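PDB 3IAL: prolyl-tRNA synthetase from Giardia lamblia ATCC 50803, which probably catalyses the ATP-dependent attachment of proline to tRNA(Pro), releasing AMP and diphosphate, and is captured here with the prolyl-adenylate intermediate bound. Local coordinates for residues A460-Y465 with V500-G505; M439-K444 with E454-L459. All coordinates share one frame; numbering follows the deposited sequence.

Contact 1: residues A460-Y465 with V500-G505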
loop_
_atom_site.group_PDB
_atom_site.type_symbol
_atom_site.label_atom_id
_atom_site.label_comp_id
_atom_site.label_asym_id
_atom_site.label_seq_id
_atom_site.Cartn_x
_atom_site.Cartn_y
_atom_site.Cartn_z
ATOM N N ALA B 460 -7.597 -35.667 -6.839
ATOM C CA ALA B 460 -7.467 -37.055 -7.289
ATOM C C ALA B 460 -6.276 -37.134 -8.230
ATOM O O ALA B 460 -6.265 -36.495 -9.286
ATOM C CB ALA B 460 -8.734 -37.516 -7.997
ATOM N N ARG B 461 -5.274 -37.909 -7.829
ATOM C CA ARG B 461 -4.015 -38.023 -8.551
ATOM C C ARG B 461 -4.003 -39.341 -9.310
ATOM O O ARG B 461 -4.343 -40.376 -8.759
ATOM C CB ARG B 461 -2.861 -37.967 -7.557
ATOM C CG ARG B 461 -1.473 -37.934 -8.169
ATOM C CD ARG B 461 -0.455 -37.827 -7.065
ATOM N NE ARG B 461 0.926 -37.899 -7.541
ATOM C CZ ARG B 461 1.636 -39.022 -7.668
ATOM N NH1 ARG B 461 1.104 -40.206 -7.387
ATOM N NH2 ARG B 461 2.896 -38.959 -8.096
ATOM N N PHE B 462 -3.639 -39.301 -10.583
ATOM C CA PHE B 462 -3.709 -40.491 -11.423
ATOM C C PHE B 462 -2.719 -40.431 -12.576
ATOM O O PHE B 462 -2.523 -39.369 -13.174
ATOM C CB PHE B 462 -5.135 -40.695 -11.957
ATOM C CG PHE B 462 -5.654 -39.559 -12.818
ATOM C CD1 PHE B 462 -5.590 -39.631 -14.204
ATOM C CD2 PHE B 462 -6.250 -38.450 -12.246
ATOM C CE1 PHE B 462 -6.084 -38.600 -15.000
ATOM C CE2 PHE B 462 -6.753 -37.417 -13.035
ATOM C CZ PHE B 462 -6.669 -37.492 -14.412
ATOM N N PRO B 463 -2.085 -41.575 -12.895
ATOM C CA PRO B 463 -1.226 -41.585 -14.080
ATOM C C PRO B 463 -2.076 -41.365 -15.332
ATOM O O PRO B 463 -3.223 -41.833 -15.393
ATOM C CB PRO B 463 -0.576 -42.976 -14.066
ATOM C CG PRO B 463 -1.386 -43.800 -13.113
ATOM C CD PRO B 463 -2.149 -42.882 -12.214
ATOM N N PHE B 464 -1.521 -40.649 -16.302
ATOM C CA PHE B 464 -2.272 -40.223 -17.474
ATOM C C PHE B 464 -1.356 -40.209 -18.697
ATOM O O PHE B 464 -0.164 -39.931 -18.576
ATOM C CB PHE B 464 -2.873 -38.836 -17.204
ATOM C CG PHE B 464 -3.857 -38.372 -18.237
ATOM C CD1 PHE B 464 -5.032 -39.066 -18.466
ATOM C CD2 PHE B 464 -3.622 -37.204 -18.954
ATOM C CE1 PHE B 464 -5.955 -38.615 -19.417
ATOM C CE2 PHE B 464 -4.522 -36.749 -19.895
ATOM C CZ PHE B 464 -5.695 -37.456 -20.132
ATOM N N TYR B 465 -1.929 -40.484 -19.865
ATOM C CA TYR B 465 -1.150 -40.779 -21.072
ATOM C C TYR B 465 -0.576 -39.573 -21.841
ATOM O O TYR B 465 0.260 -39.760 -22.721
ATOM C CB TYR B 465 -1.990 -41.640 -22.028
ATOM C CG TYR B 465 -2.947 -40.856 -22.898
ATOM C CD1 TYR B 465 -2.590 -40.490 -24.200
ATOM C CD2 TYR B 465 -4.194 -40.473 -22.425
ATOM C CE1 TYR B 465 -3.454 -39.775 -25.001
ATOM C CE2 TYR B 465 -5.062 -39.752 -23.218
ATOM C CZ TYR B 465 -4.689 -39.410 -24.509
ATOM O OH TYR B 465 -5.545 -38.687 -25.304
ATOM N N VAL B 500 0.737 -47.298 -16.303
ATOM C CA VAL B 500 -0.255 -47.089 -17.358
ATOM C C VAL B 500 -1.253 -46.010 -16.974
ATOM O O VAL B 500 -1.526 -45.792 -15.797
ATOM C CB VAL B 500 -1.026 -48.389 -17.711
ATOM C CG1 VAL B 500 -0.062 -49.443 -18.318
ATOM C CG2 VAL B 500 -1.772 -48.937 -16.483
ATOM N N CYS B 501 -1.789 -45.345 -17.992
ATOM C CA CYS B 501 -2.786 -44.299 -17.823
ATOM C C CYS B 501 -4.050 -44.881 -17.214
ATOM O O CYS B 501 -4.589 -45.858 -17.730
ATOM C CB CYS B 501 -3.105 -43.666 -19.180
ATOM S SG CYS B 501 -4.495 -42.504 -19.215
ATOM N N ALA B 502 -4.523 -44.263 -16.131
ATOM C CA ALA B 502 -5.750 -44.686 -15.441
ATOM C C ALA B 502 -7.005 -44.668 -16.315
ATOM O O ALA B 502 -7.975 -45.358 -16.012
ATOM C CB ALA B 502 -5.989 -43.807 -14.219
ATOM N N LEU B 503 -7.007 -43.860 -17.375
ATOM C CA LEU B 503 -8.225 -43.636 -18.144
ATOM C C LEU B 503 -8.255 -44.354 -19.498
ATOM O O LEU B 503 -9.286 -44.906 -19.870
ATOM C CB LEU B 503 -8.468 -42.137 -18.316
ATOM C CG LEU B 503 -8.555 -41.338 -17.008
ATOM C CD1 LEU B 503 -8.930 -39.898 -17.291
ATOM C CD2 LEU B 503 -9.542 -41.959 -16.009
ATOM N N SER B 504 -7.134 -44.354 -20.215
ATOM C CA SER B 504 -7.061 -44.911 -21.573
ATOM C C SER B 504 -6.412 -46.288 -21.636
ATOM O O SER B 504 -6.606 -47.018 -22.609
ATOM C CB SER B 504 -6.264 -43.968 -22.483
ATOM O OG SER B 504 -4.903 -43.878 -22.073
ATOM N N GLY B 505 -5.624 -46.633 -20.620
ATOM C CA GLY B 505 -4.839 -47.865 -20.634
ATOM C C GLY B 505 -3.495 -47.751 -21.343
ATOM O O GLY B 505 -2.684 -48.680 -21.285
#

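Contact 2: residues M439-K444 with E454-L459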
loop_
_atom_site.group_PDB
_atom_site.type_symbol
_atom_site.label_atom_id
_atom_site.label_comp_id
_atom_site.label_asym_id
_atom_site.label_seq_id
_atom_site.Cartn_x
_atom_site.Cartn_y
_atom_site.Cartn_z
ATOM N N MET B 439 -5.696 -34.943 1.483
ATOM C CA MET B 439 -6.607 -34.592 0.387
ATOM C C MET B 439 -5.924 -34.686 -0.988
ATOM O O MET B 439 -6.285 -33.983 -1.936
ATOM C CB MET B 439 -7.182 -33.190 0.625
ATOM C CG MET B 439 -8.077 -33.111 1.850
ATOM S SD MET B 439 -9.621 -34.041 1.673
ATOM C CE MET B 439 -10.713 -32.773 1.050
ATOM N N VAL B 440 -4.923 -35.554 -1.066
ATOM C CA VAL B 440 -4.344 -36.013 -2.319
ATOM C C VAL B 440 -4.519 -37.531 -2.328
ATOM O O VAL B 440 -3.945 -38.210 -1.490
ATOM C CB VAL B 440 -2.850 -35.639 -2.407
ATOM C CG1 VAL B 440 -2.195 -36.267 -3.650
ATOM C CG2 VAL B 440 -2.692 -34.110 -2.413
ATOM N N THR B 441 -5.336 -38.043 -3.249
ATOM C CA THR B 441 -5.679 -39.458 -3.303
ATOM C C THR B 441 -5.304 -40.077 -4.637
ATOM O O THR B 441 -5.745 -39.622 -5.684
ATOM C CB THR B 441 -7.188 -39.679 -3.117
ATOM O OG1 THR B 441 -7.630 -39.023 -1.921
ATOM C CG2 THR B 441 -7.512 -41.198 -3.047
ATOM N N ASN B 442 -4.519 -41.145 -4.593
ATOM C CA ASN B 442 -4.112 -41.852 -5.806
ATOM C C ASN B 442 -5.258 -42.709 -6.348
ATOM O O ASN B 442 -5.925 -43.400 -5.588
ATOM C CB ASN B 442 -2.854 -42.688 -5.539
ATOM C CG ASN B 442 -1.599 -41.828 -5.442
ATOM O OD1 ASN B 442 -1.271 -41.079 -6.367
ATOM N ND2 ASN B 442 -0.898 -41.926 -4.320
ATOM N N CYS B 443 -5.499 -42.625 -7.654
ATOM C CA CYS B 443 -6.593 -43.351 -8.309
ATOM C C CYS B 443 -6.091 -44.062 -9.565
ATOM O O CYS B 443 -5.278 -43.510 -10.314
ATOM C CB CYS B 443 -7.731 -42.394 -8.666
ATOM S SG CYS B 443 -8.394 -41.497 -7.240
ATOM N N LYS B 444 -6.578 -45.286 -9.777
ATOM C CA LYS B 444 -6.131 -46.138 -10.883
ATOM C C LYS B 444 -7.205 -46.332 -11.952
ATOM O O LYS B 444 -7.042 -47.170 -12.835
ATOM C CB LYS B 444 -5.724 -47.522 -10.360
ATOM C CG LYS B 444 -4.610 -47.515 -9.320
ATOM C CD LYS B 444 -4.024 -48.923 -9.091
ATOM C CE LYS B 444 -5.007 -49.863 -8.392
ATOM N NZ LYS B 444 -6.076 -50.393 -9.300
ATOM N N GLU B 454 -16.527 -37.381 -5.297
ATOM C CA GLU B 454 -17.850 -37.373 -4.674
ATOM C C GLU B 454 -17.812 -37.594 -3.153
ATOM O O GLU B 454 -18.478 -36.874 -2.409
ATOM C CB GLU B 454 -18.758 -38.435 -5.318
ATOM C CG GLU B 454 -19.205 -38.108 -6.734
ATOM C CD GLU B 454 -20.145 -39.157 -7.322
ATOM O OE1 GLU B 454 -20.183 -40.295 -6.813
ATOM O OE2 GLU B 454 -20.845 -38.839 -8.306
ATOM N N ASN B 455 -17.046 -38.587 -2.697
ATOM C CA ASN B 455 -17.101 -39.010 -1.289
ATOM C C ASN B 455 -16.112 -38.306 -0.383
ATOM O O ASN B 455 -16.374 -38.134 0.806
ATOM C CB ASN B 455 -16.876 -40.520 -1.165
ATOM C CG ASN B 455 -17.803 -41.322 -2.045
ATOM O OD1 ASN B 455 -18.912 -40.889 -2.349
ATOM N ND2 ASN B 455 -17.346 -42.493 -2.473
ATOM N N LYS B 456 -14.971 -37.912 -0.939
ATOM C CA LYS B 456 -13.869 -37.390 -0.138
ATOM C C LYS B 456 -13.545 -35.943 -0.492
ATOM O O LYS B 456 -13.305 -35.123 0.397
ATOM C CB LYS B 456 -12.642 -38.275 -0.345
ATOM C CG LYS B 456 -11.445 -37.942 0.512
ATOM C CD LYS B 456 -10.345 -38.963 0.263
ATOM C CE LYS B 456 -9.037 -38.576 0.933
ATOM N NZ LYS B 456 -7.974 -39.587 0.659
ATOM N N GLY B 457 -13.528 -35.636 -1.788
ATOM C CA GLY B 457 -13.096 -34.326 -2.254
ATOM C C GLY B 457 -11.583 -34.237 -2.323
ATOM O O GLY B 457 -10.891 -35.250 -2.277
ATOM N N GLY B 458 -11.078 -33.015 -2.442
ATOM C CA GLY B 458 -9.649 -32.775 -2.598
ATOM C C GLY B 458 -9.172 -33.112 -3.998
ATOM O O GLY B 458 -9.938 -33.057 -4.965
ATOM N N LEU B 459 -7.896 -33.466 -4.099
ATOM C CA LEU B 459 -7.266 -33.752 -5.382
ATOM C C LEU B 459 -7.234 -35.261 -5.623
ATOM O O LEU B 459 -6.912 -36.032 -4.715
ATOM C CB LEU B 459 -5.849 -33.173 -5.405
ATOM C CG LEU B 459 -5.786 -31.635 -5.385
ATOM C CD1 LEU B 459 -4.525 -31.113 -4.672
ATOM C CD2 LEU B 459 -5.885 -31.074 -6.808
HETATM O O HOH W 1 -8.382 -36.455 -2.154
#

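Contact 1: residues A460-Y465 with V500-G505
The end of strand 459-464 meets the loop 500-505 through one backbone hydrogen bond, Ala502 N to Pro463 O (2.9 Å), almost straight at the hydrogen (169°) although the donor stands above the carbonyl plane. The two backbones come nearest where Phe464 CA lies 4.1 Å from Cys501 CA. Cys501 carries much of the side-chain contact: its SG, anti to the backbone N (chi1 172°), accepts N-H bonds from both Leu503 and Ser504. The two N-H...S bonds, with Gly505 next in the chain, recall the cysteine turn of a rubredoxin knuckle, though no metal is coordinated here. Cys501 SG lies 3.6 Å from Phe464 CD1, oblique to that ring, and at the edge of the Tyr465 ring near its plane; the two N-H donors fix its position and would favour some negative character on it. Leu503 crosses both phenylalanines obliquely, its CD1 touching Phe464 CE1 and Phe462 CE1, each at 3.9 Å. Phe462 holds its ring in the crowded position between N and the carbonyl carbon (chi1 61°), with Phe464 CD1 in plane at its edge and Ala502 CB against its CB. Pro463 CG abuts Val500 O at 3.3 Å. Strand 510-515 packs against Phe462, Pro463 and Phe464, helix 446-455 meets Phe462 and Leu503 through Ile449, and Trp474 of helix 472-482 touches both Tyr465 and Leu503.

Contact 2: residues M439-K444 with E454-L459
Met439 begins the contact with a side chain bent at both chi2 and chi3, which brings its methyl CE to 3.5 Å from Gly458 N and beside Lys456 O, over the turn that follows helix 446-455. Its carbonyl O accepts Leu459 N at 2.7 Å, a nearly straight bond (168°) whose donor lies above the carbonyl plane. Positive phi at Gly457 and Gly458 turns the chain out of the helix, and at Gly458, where a side chain would project, Met439 O comes close instead. Val440 pairs with Leu459 as a parallel bridge, joining strands 440-442 and 459-464 of the beta-alpha-beta unit that contains helix 446-455; their side chains run side by side in the same direction, Val440 CG2 lying 4.2 Å from Leu459 CD1, and Tyr513 of strand 510-515 touches both. Thr441 N then bonds Leu459 O at 2.9 Å, in the carbonyl plane, so Met439 and Thr441 enclose the bridge with two hydrogen bonds. The Thr441 hydroxyl, anti to its carbonyl carbon, meets the fully extended Lys456 tip to tip, NZ donating to OG1 at 2.7 Å. OG1 in turn donates to a water 2.7 Å away, and that water donates to Gly457 O (2.8 Å) and Leu459 O (3.0 Å). The directions form a relay from ammonium to hydroxyl to water to two carbonyls, in which the lysine charge would polarise the hydroxyl into a stronger donor. Leu459 O thus receives two hydrogen bonds, and the turn is tied to strand 440-442 by side-chain and solvent chemistry as well as by the backbone.

In the fold
From the N terminus, contact 2 comes first: the chain leaves strand 440-442, passes through helix 446-455 and returns at 454-459, closing the loop and pairing the strand with the start of 459-464. Contact 1 opens on that same strand and closes only after helix 472-482 and strand 485-489, when the loop 500-505 returns to its far end. The contacts are therefore in series, neither nested nor crossed, with centres about 14 Å apart. They also touch: Arg461 O lies 2.8 Å from Cys443 N, and Ala502 CB packs on the carbonyl carbon of Lys444. Strand 459-464 joins both within the C-terminal region of the synthetase.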